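Local coordinates for protein SAM-dependent methyltransferase (PDB 1WZN) that probably transfers a methyl group from S-adenosylmethionine to an acceptor molecule, and binds S-adenosylhomocysteine in a Rossmann-like domain, at residues D123-F128 against E220-K225; I142-C147 against R242-G247; K186-I191 against V198-V203. One frame throughout, in Å; residues are numbered along the deposited sequence.

Contact 1. Residues D123-F128 against E220-K225; sequences DLRKLF and EKYFEK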
# COMPACT_ATOMS: atom_id res chain seq x y z
N ASP A 123 -35.61 4.71 7.75
CA ASP A 123 -35.61 4.67 9.21
C ASP A 123 -35.00 5.93 9.81
O ASP A 123 -35.39 6.36 10.89
CB ASP A 123 -34.86 3.43 9.72
CG ASP A 123 -35.68 2.16 9.58
OD1 ASP A 123 -36.91 2.27 9.38
OD2 ASP A 123 -35.11 1.06 9.69
N LEU A 124 -34.04 6.53 9.11
CA LEU A 124 -33.41 7.74 9.62
C LEU A 124 -34.43 8.88 9.58
O LEU A 124 -34.49 9.70 10.50
CB LEU A 124 -32.16 8.09 8.79
CG LEU A 124 -31.19 9.10 9.40
CD1 LEU A 124 -30.77 8.66 10.81
CD2 LEU A 124 -29.96 9.24 8.51
N ARG A 125 -35.24 8.94 8.53
CA ARG A 125 -36.26 9.99 8.44
C ARG A 125 -37.27 9.78 9.57
O ARG A 125 -37.73 10.75 10.18
CB ARG A 125 -37.00 9.95 7.10
CG ARG A 125 -36.17 10.35 5.89
CD ARG A 125 -37.08 10.59 4.69
NE ARG A 125 -36.34 11.07 3.53
CZ ARG A 125 -36.91 11.65 2.48
NH1 ARG A 125 -38.22 11.84 2.45
NH2 ARG A 125 -36.16 12.05 1.45
N LYS A 126 -37.60 8.53 9.83
CA LYS A 126 -38.56 8.20 10.89
C LYS A 126 -37.99 8.63 12.23
O LYS A 126 -38.71 9.16 13.08
CB LYS A 126 -38.85 6.70 10.91
CG LYS A 126 -39.85 6.29 11.99
CD LYS A 126 -40.18 4.81 11.94
CE LYS A 126 -41.28 4.45 12.93
NZ LYS A 126 -41.63 3.00 12.90
N LEU A 127 -36.70 8.39 12.43
CA LEU A 127 -36.03 8.77 13.67
C LEU A 127 -36.07 10.28 13.88
O LEU A 127 -36.45 10.75 14.95
CB LEU A 127 -34.57 8.30 13.65
CG LEU A 127 -33.71 8.75 14.84
CD1 LEU A 127 -34.28 8.19 16.14
CD2 LEU A 127 -32.27 8.27 14.65
N PHE A 128 -35.65 11.03 12.87
CA PHE A 128 -35.63 12.48 12.96
C PHE A 128 -37.02 13.03 13.24
O PHE A 128 -37.18 14.00 13.97
CB PHE A 128 -35.09 13.11 11.67
CG PHE A 128 -33.62 12.85 11.42
CD1 PHE A 128 -32.76 12.48 12.45
CD2 PHE A 128 -33.09 13.03 10.14
CE1 PHE A 128 -31.40 12.28 12.21
CE2 PHE A 128 -31.73 12.83 9.90
CZ PHE A 128 -30.89 12.46 10.93
N GLU A 220 -33.09 18.67 7.71
CA GLU A 220 -33.75 19.96 7.49
C GLU A 220 -35.25 19.79 7.28
O GLU A 220 -36.01 20.75 7.40
CB GLU A 220 -33.14 20.69 6.29
CG GLU A 220 -31.68 21.07 6.49
CD GLU A 220 -31.12 21.89 5.33
OE1 GLU A 220 -31.46 21.58 4.17
OE2 GLU A 220 -30.33 22.82 5.60
N LYS A 221 -35.67 18.57 6.97
CA LYS A 221 -37.08 18.29 6.75
C LYS A 221 -37.85 18.22 8.08
O LYS A 221 -39.08 18.25 8.08
CB LYS A 221 -37.22 16.97 6.01
CG LYS A 221 -36.36 16.85 4.74
CD LYS A 221 -36.52 15.47 4.09
CE LYS A 221 -35.76 15.38 2.77
NZ LYS A 221 -36.23 16.38 1.77
N TYR A 222 -37.13 18.15 9.20
CA TYR A 222 -37.77 18.01 10.51
C TYR A 222 -37.43 19.06 11.56
O TYR A 222 -38.10 19.16 12.59
CB TYR A 222 -37.46 16.62 11.05
CG TYR A 222 -37.88 15.52 10.12
CD1 TYR A 222 -39.22 15.15 10.01
CD2 TYR A 222 -36.96 14.88 9.28
CE1 TYR A 222 -39.63 14.19 9.10
CE2 TYR A 222 -37.36 13.91 8.37
CZ TYR A 222 -38.70 13.57 8.28
OH TYR A 222 -39.11 12.62 7.38
N PHE A 223 -36.38 19.84 11.32
CA PHE A 223 -35.96 20.88 12.25
C PHE A 223 -35.93 22.20 11.50
O PHE A 223 -35.60 22.23 10.31
CB PHE A 223 -34.56 20.57 12.79
CG PHE A 223 -34.46 19.24 13.45
CD1 PHE A 223 -34.82 19.07 14.78
CD2 PHE A 223 -34.04 18.12 12.72
CE1 PHE A 223 -34.76 17.82 15.39
CE2 PHE A 223 -33.98 16.86 13.32
CZ PHE A 223 -34.34 16.71 14.66
N GLU A 224 -36.26 23.29 12.18
CA GLU A 224 -36.25 24.59 11.52
C GLU A 224 -34.87 24.92 10.97
O GLU A 224 -34.73 25.42 9.86
CB GLU A 224 -36.66 25.70 12.47
CG GLU A 224 -36.78 27.04 11.76
CD GLU A 224 -37.19 28.16 12.67
OE1 GLU A 224 -36.44 28.43 13.64
OE2 GLU A 224 -38.25 28.77 12.42
N LYS A 225 -33.85 24.64 11.77
CA LYS A 225 -32.48 24.91 11.36
C LYS A 225 -31.57 23.74 11.69
O LYS A 225 -31.70 23.11 12.75
CB LYS A 225 -31.95 26.17 12.02
CG LYS A 225 -30.56 26.56 11.55
CD LYS A 225 -30.20 27.97 11.95
CE LYS A 225 -28.89 28.38 11.29
NZ LYS A 225 -28.95 28.19 9.81
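Residues 123-128 of helix 121-134, in the methyltransferase domain, are held by helical bonds from L127 N to D123 O and from F128 N to L124 O; they lie beside the irregular link 220-225, between helix 212-219 and strand 225-230, and the backbones come nearest at F128 and Y222, whose CA atoms are 6.4 Å apart. No hydrogen bond crosses; the side chains of 220-225 pack on side chains and backbone of the helix. Y222 does most of the work. Its CG stands beside its own backbone N, anti to the carbonyl carbon (chi1 -56°), and one ring face takes the backbone of R125 and F128, with R125 O 3.5 Å from Y222 CZ. At the far end of the ring Y222 OH comes to 3.4 Å from R125 CB, a contact with carbon. The near side meets F128: Y222 CD2 lies 3.5 Å from F128 CB, close to the plane of the F128 ring and at its edge. That ring turns off toward L218 and A219 of helix 212-219, so its root rather than its tip touches Y222. F223 adds a looser touch, its CE2 4.2 Å from F128 CB. Further out, R125 runs extended from CG to NE and crosses the tyrosine at about a right angle, the guanidinium and phenol ring planes 71° apart. K221 CE sits over one guanidinium face, 3.6 Å from R125 NH2, near the rim of the group. R125 also packs on L217 of a second subunit. R125 NH2 and K221 NZ end 4.3 Å apart; their mutual repulsion would probably cost some energy, so the attraction between the two segments probably comes mainly from the apolar and aromatic packing of Y222, F223 and F128.

Contact 2. Residues I142-C147 against R242-G247; sequences ITDFPC and RYWIVG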
# COMPACT_ATOMS: atom_id res chain seq x y z
N ILE A 142 -28.72 16.51 18.85
CA ILE A 142 -27.28 16.46 18.58
C ILE A 142 -26.84 15.02 18.34
O ILE A 142 -27.14 14.14 19.15
CB ILE A 142 -26.46 17.01 19.78
CG1 ILE A 142 -26.87 18.45 20.10
CG2 ILE A 142 -24.97 16.96 19.47
CD1 ILE A 142 -26.33 18.95 21.43
N THR A 143 -26.15 14.77 17.24
CA THR A 143 -25.67 13.42 16.96
C THR A 143 -24.37 13.51 16.18
O THR A 143 -24.20 14.39 15.34
CB THR A 143 -26.72 12.60 16.16
OG1 THR A 143 -26.37 11.22 16.19
CG2 THR A 143 -26.80 13.07 14.71
N ASP A 144 -23.44 12.60 16.46
CA ASP A 144 -22.15 12.59 15.78
C ASP A 144 -21.92 11.34 14.96
O ASP A 144 -22.41 10.26 15.29
CB ASP A 144 -21.00 12.73 16.80
CG ASP A 144 -20.92 11.54 17.75
OD1 ASP A 144 -21.89 11.31 18.49
OD2 ASP A 144 -19.89 10.83 17.75
N PHE A 145 -21.18 11.48 13.86
CA PHE A 145 -20.88 10.34 13.01
C PHE A 145 -19.56 10.61 12.32
O PHE A 145 -19.15 11.76 12.16
CB PHE A 145 -22.02 10.08 12.02
CG PHE A 145 -22.35 11.25 11.14
CD1 PHE A 145 -21.96 11.25 9.80
CD2 PHE A 145 -23.04 12.34 11.64
CE1 PHE A 145 -22.26 12.33 8.98
CE2 PHE A 145 -23.35 13.42 10.82
CZ PHE A 145 -22.96 13.42 9.49
N PRO A 146 -18.85 9.55 11.91
CA PRO A 146 -17.55 9.70 11.25
C PRO A 146 -17.57 9.85 9.74
O PRO A 146 -18.58 9.61 9.08
CB PRO A 146 -16.82 8.44 11.69
CG PRO A 146 -17.90 7.42 11.63
CD PRO A 146 -19.10 8.13 12.24
N CYS A 147 -16.42 10.23 9.20
CA CYS A 147 -16.26 10.40 7.77
C CYS A 147 -16.46 9.07 7.07
O CYS A 147 -15.82 8.08 7.42
CB CYS A 147 -14.86 10.94 7.45
SG CYS A 147 -14.46 10.87 5.71
N ARG A 242 -14.72 13.95 11.85
CA ARG A 242 -15.87 13.50 12.63
C ARG A 242 -16.85 14.66 12.58
O ARG A 242 -16.47 15.82 12.74
CB ARG A 242 -15.50 13.17 14.08
CG ARG A 242 -16.70 12.64 14.87
CD ARG A 242 -16.27 11.74 16.02
NE ARG A 242 -15.51 12.46 17.03
CZ ARG A 242 -16.00 12.85 18.20
NH1 ARG A 242 -17.27 12.60 18.51
NH2 ARG A 242 -15.23 13.50 19.07
N TYR A 243 -18.12 14.35 12.33
CA TYR A 243 -19.12 15.39 12.19
C TYR A 243 -20.21 15.36 13.24
O TYR A 243 -20.49 14.32 13.83
CB TYR A 243 -19.75 15.29 10.80
CG TYR A 243 -18.71 15.10 9.73
CD1 TYR A 243 -17.80 16.11 9.45
CD2 TYR A 243 -18.59 13.89 9.06
CE1 TYR A 243 -16.76 15.92 8.53
CE2 TYR A 243 -17.56 13.68 8.13
CZ TYR A 243 -16.65 14.70 7.88
OH TYR A 243 -15.60 14.49 7.01
N TRP A 244 -20.81 16.53 13.45
CA TRP A 244 -21.91 16.67 14.38
C TRP A 244 -23.04 17.37 13.66
O TRP A 244 -22.83 18.40 13.02
CB TRP A 244 -21.51 17.53 15.58
CG TRP A 244 -20.46 16.93 16.43
CD1 TRP A 244 -19.11 16.95 16.20
CD2 TRP A 244 -20.66 16.20 17.64
NE1 TRP A 244 -18.46 16.27 17.20
CE2 TRP A 244 -19.38 15.80 18.10
CE3 TRP A 244 -21.79 15.84 18.38
CZ2 TRP A 244 -19.21 15.07 19.27
CZ3 TRP A 244 -21.61 15.11 19.55
CH2 TRP A 244 -20.33 14.73 19.98
N ILE A 245 -24.23 16.78 13.73
CA ILE A 245 -25.40 17.39 13.13
C ILE A 245 -26.20 17.93 14.31
O ILE A 245 -26.45 17.21 15.28
CB ILE A 245 -26.25 16.37 12.36
CG1 ILE A 245 -25.49 15.88 11.12
CG2 ILE A 245 -27.58 17.00 11.95
CD1 ILE A 245 -25.19 16.96 10.11
N VAL A 246 -26.58 19.20 14.24
CA VAL A 246 -27.36 19.82 15.30
C VAL A 246 -28.66 20.32 14.70
O VAL A 246 -28.66 21.16 13.80
CB VAL A 246 -26.59 21.00 15.93
CG1 VAL A 246 -27.48 21.70 16.96
CG2 VAL A 246 -25.31 20.50 16.58
N GLY A 247 -29.77 19.78 15.20
CA GLY A 247 -31.07 20.19 14.72
C GLY A 247 -31.72 21.07 15.77
O GLY A 247 -31.78 20.68 16.94
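Four backbone hydrogen bonds join these antiparallel strands in two reciprocal pairs, T143 with I245 and F145 with Y243. The straightest, Y243 N to F145 O, spans 2.8 Å at 170°. Among the ring contacts, D144 CB sits over the centre of the six-membered ring of W244, 3.4 Å from its centroid, in a CH-pi contact, with D144 CG in the crowded position between backbone N and carbonyl carbon (chi1 64°); I142 CG2 touches the edge of that ring. On the other face of the sheet Y243 CB lies over one face of the F145 ring, toward its rim, in a second CH-pi contact, and I245 CG1 presses on its edge, 3.3 Å from F145 CE2. The pair belongs to the seven-stranded Rossmann-like methyltransferase sheet, where 242-248 is the antiparallel strand next to 139-146. The polar link is a long, bent salt bridge: R242 NH1 reaches D144 OD2 at 3.3 Å and 141°, in the guanidinium plane but well above the carboxylate plane. The firmer partner of R242 is E26, at NH2, while F113 N donates to D144 OD1. An alanine in place of this aspartate would keep the carbon over the tryptophan but would probably leave R242 less firmly placed and F113 N without this acceptor. The D144 side chain lies about 6 Å from the bound S-adenosylhomocysteine.

Contact 3. Residues K186-I191 against V198-V203; sequences KRLVQI and VKAFLV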
# COMPACT_ATOMS: atom_id res chain seq x y z
N LYS A 186 -17.09 -5.74 10.59
CA LYS A 186 -16.78 -7.01 11.22
C LYS A 186 -15.67 -6.86 12.24
O LYS A 186 -14.68 -6.17 12.01
CB LYS A 186 -16.41 -8.02 10.13
CG LYS A 186 -17.54 -8.20 9.10
CD LYS A 186 -17.08 -8.93 7.86
CE LYS A 186 -18.19 -9.01 6.82
NZ LYS A 186 -19.34 -9.84 7.27
N ARG A 187 -15.85 -7.51 13.38
CA ARG A 187 -14.87 -7.45 14.45
C ARG A 187 -14.82 -8.77 15.20
O ARG A 187 -15.82 -9.23 15.75
CB ARG A 187 -15.23 -6.31 15.40
CG ARG A 187 -14.55 -6.37 16.77
CD ARG A 187 -14.90 -5.13 17.58
NE ARG A 187 -14.26 -3.93 17.04
CZ ARG A 187 -14.57 -2.69 17.40
NH1 ARG A 187 -15.52 -2.47 18.30
NH2 ARG A 187 -13.92 -1.66 16.87
N LEU A 188 -13.65 -9.40 15.19
CA LEU A 188 -13.46 -10.65 15.90
C LEU A 188 -12.86 -10.29 17.25
O LEU A 188 -11.80 -9.66 17.31
CB LEU A 188 -12.50 -11.57 15.15
CG LEU A 188 -12.11 -12.85 15.90
CD1 LEU A 188 -13.34 -13.76 16.04
CD2 LEU A 188 -11.00 -13.56 15.14
N VAL A 189 -13.54 -10.66 18.33
CA VAL A 189 -13.02 -10.37 19.66
C VAL A 189 -12.63 -11.69 20.32
O VAL A 189 -13.46 -12.57 20.52
CB VAL A 189 -14.07 -9.65 20.54
CG1 VAL A 189 -13.50 -9.40 21.94
CG2 VAL A 189 -14.46 -8.32 19.89
N GLN A 190 -11.35 -11.83 20.61
CA GLN A 190 -10.86 -13.04 21.26
C GLN A 190 -10.56 -12.67 22.71
O GLN A 190 -9.84 -11.71 22.97
CB GLN A 190 -9.61 -13.56 20.54
CG GLN A 190 -9.90 -14.07 19.13
CD GLN A 190 -8.64 -14.39 18.36
OE1 GLN A 190 -7.97 -13.50 17.83
NE2 GLN A 190 -8.30 -15.67 18.30
N ILE A 191 -11.13 -13.43 23.64
CA ILE A 191 -10.94 -13.18 25.07
C ILE A 191 -10.04 -14.26 25.64
O ILE A 191 -10.43 -15.43 25.73
CB ILE A 191 -12.31 -13.20 25.79
CG1 ILE A 191 -13.24 -12.19 25.12
CG2 ILE A 191 -12.15 -12.84 27.27
CD1 ILE A 191 -14.63 -12.14 25.71
N VAL A 198 -9.37 -19.71 25.44
CA VAL A 198 -9.93 -18.57 24.71
C VAL A 198 -11.39 -18.72 24.34
O VAL A 198 -11.90 -19.82 24.17
CB VAL A 198 -9.10 -18.31 23.41
CG1 VAL A 198 -8.90 -19.61 22.67
CG2 VAL A 198 -9.83 -17.32 22.49
N LYS A 199 -12.06 -17.57 24.26
CA LYS A 199 -13.45 -17.51 23.84
C LYS A 199 -13.44 -16.45 22.74
O LYS A 199 -12.72 -15.45 22.85
CB LYS A 199 -14.37 -17.07 24.99
CG LYS A 199 -14.76 -18.22 25.90
CD LYS A 199 -15.82 -17.82 26.90
CE LYS A 199 -16.29 -19.03 27.70
NZ LYS A 199 -16.83 -20.09 26.79
N ALA A 200 -14.21 -16.67 21.68
CA ALA A 200 -14.23 -15.72 20.58
C ALA A 200 -15.65 -15.42 20.13
O ALA A 200 -16.50 -16.31 20.06
CB ALA A 200 -13.42 -16.25 19.41
N PHE A 201 -15.88 -14.15 19.80
CA PHE A 201 -17.18 -13.68 19.35
C PHE A 201 -16.98 -12.81 18.12
O PHE A 201 -16.03 -12.03 18.05
CB PHE A 201 -17.85 -12.86 20.46
CG PHE A 201 -18.18 -13.65 21.68
CD1 PHE A 201 -19.28 -14.50 21.70
CD2 PHE A 201 -17.38 -13.57 22.81
CE1 PHE A 201 -19.58 -15.26 22.83
CE2 PHE A 201 -17.67 -14.33 23.95
CZ PHE A 201 -18.77 -15.17 23.95
N LEU A 202 -17.89 -12.93 17.16
CA LEU A 202 -17.79 -12.16 15.94
C LEU A 202 -18.88 -11.11 15.81
O LEU A 202 -20.07 -11.45 15.78
CB LEU A 202 -17.85 -13.09 14.71
CG LEU A 202 -17.91 -12.40 13.35
CD1 LEU A 202 -16.58 -11.72 13.04
CD2 LEU A 202 -18.25 -13.42 12.26
N VAL A 203 -18.49 -9.85 15.75
CA VAL A 203 -19.45 -8.77 15.56
C VAL A 203 -19.57 -8.67 14.05
O VAL A 203 -18.57 -8.73 13.34
CB VAL A 203 -18.92 -7.42 16.10
CG1 VAL A 203 -19.92 -6.31 15.78
CG2 VAL A 203 -18.69 -7.50 17.60
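The F201 ring meets the opposite strand at its edge, where I191 CD1 lies near the ring plane, 4.1 Å from F201 CE2; outside the pair, L8 of the same chain and P194 of a third subunit pack on this side chain. The guanidinium of R187 leads away from V203, its chain bent at chi3 (-70°), to a salt bridge with D172 and a hydrogen bond from NH1 to Y16 OH. Only its root meets the partner strand, R187 CB lying 3.9 Å from V203 CB. On this face, that of R187, V189, I191, K199, F201 and V203, V189 packs on L8 too. On the face of L188, Q190, A200 and L202, L188 CD1 reaches 4.2 Å from A200 CB, and Q190 CG approaches the same methyl; this face packs on the third subunit through L188 on L192 and A200 on V198. Backbone bonds hold the strands: R187, V189 and I191 each exchange two with V203, F201 and K199. The bond from V189 N to F201 O is almost perfectly straight at 179°, and that from I191 N to K199 O spans 2.7 Å. V203 O, in contrast, receives R187 N from above its carbonyl plane. K199 sends its amine to E197 of the third subunit, to which A200 also makes backbone hydrogen bonds. The arrangement is an antiparallel beta hairpin, the last two strands of the four-stranded sheet that stands apart from the Rossmann-like core.

In the fold
Following the chain from the N terminus, helix 121-134 comes first and then strand 139-146, which open contacts 1 and 2. The chain next leaves the core for the four-stranded antiparallel sheet, where contact 3 closes a short hairpin loop. It returns through helix 212-219 to residues 220-225, closing contact 1, and reaches strand 242-248 after strand 225-230, closing contact 2. The loops of contacts 1 and 2 therefore cross, and contact 3 nests inside both. Contacts 1 and 2 touch, F223 CG lying 3.7 Å from G247 CA, and tie helix 121-134 and strand 139-146 to the C-terminal part of the same domain. Contact 3 stands apart, its centre about 29 Å from that of contact 2.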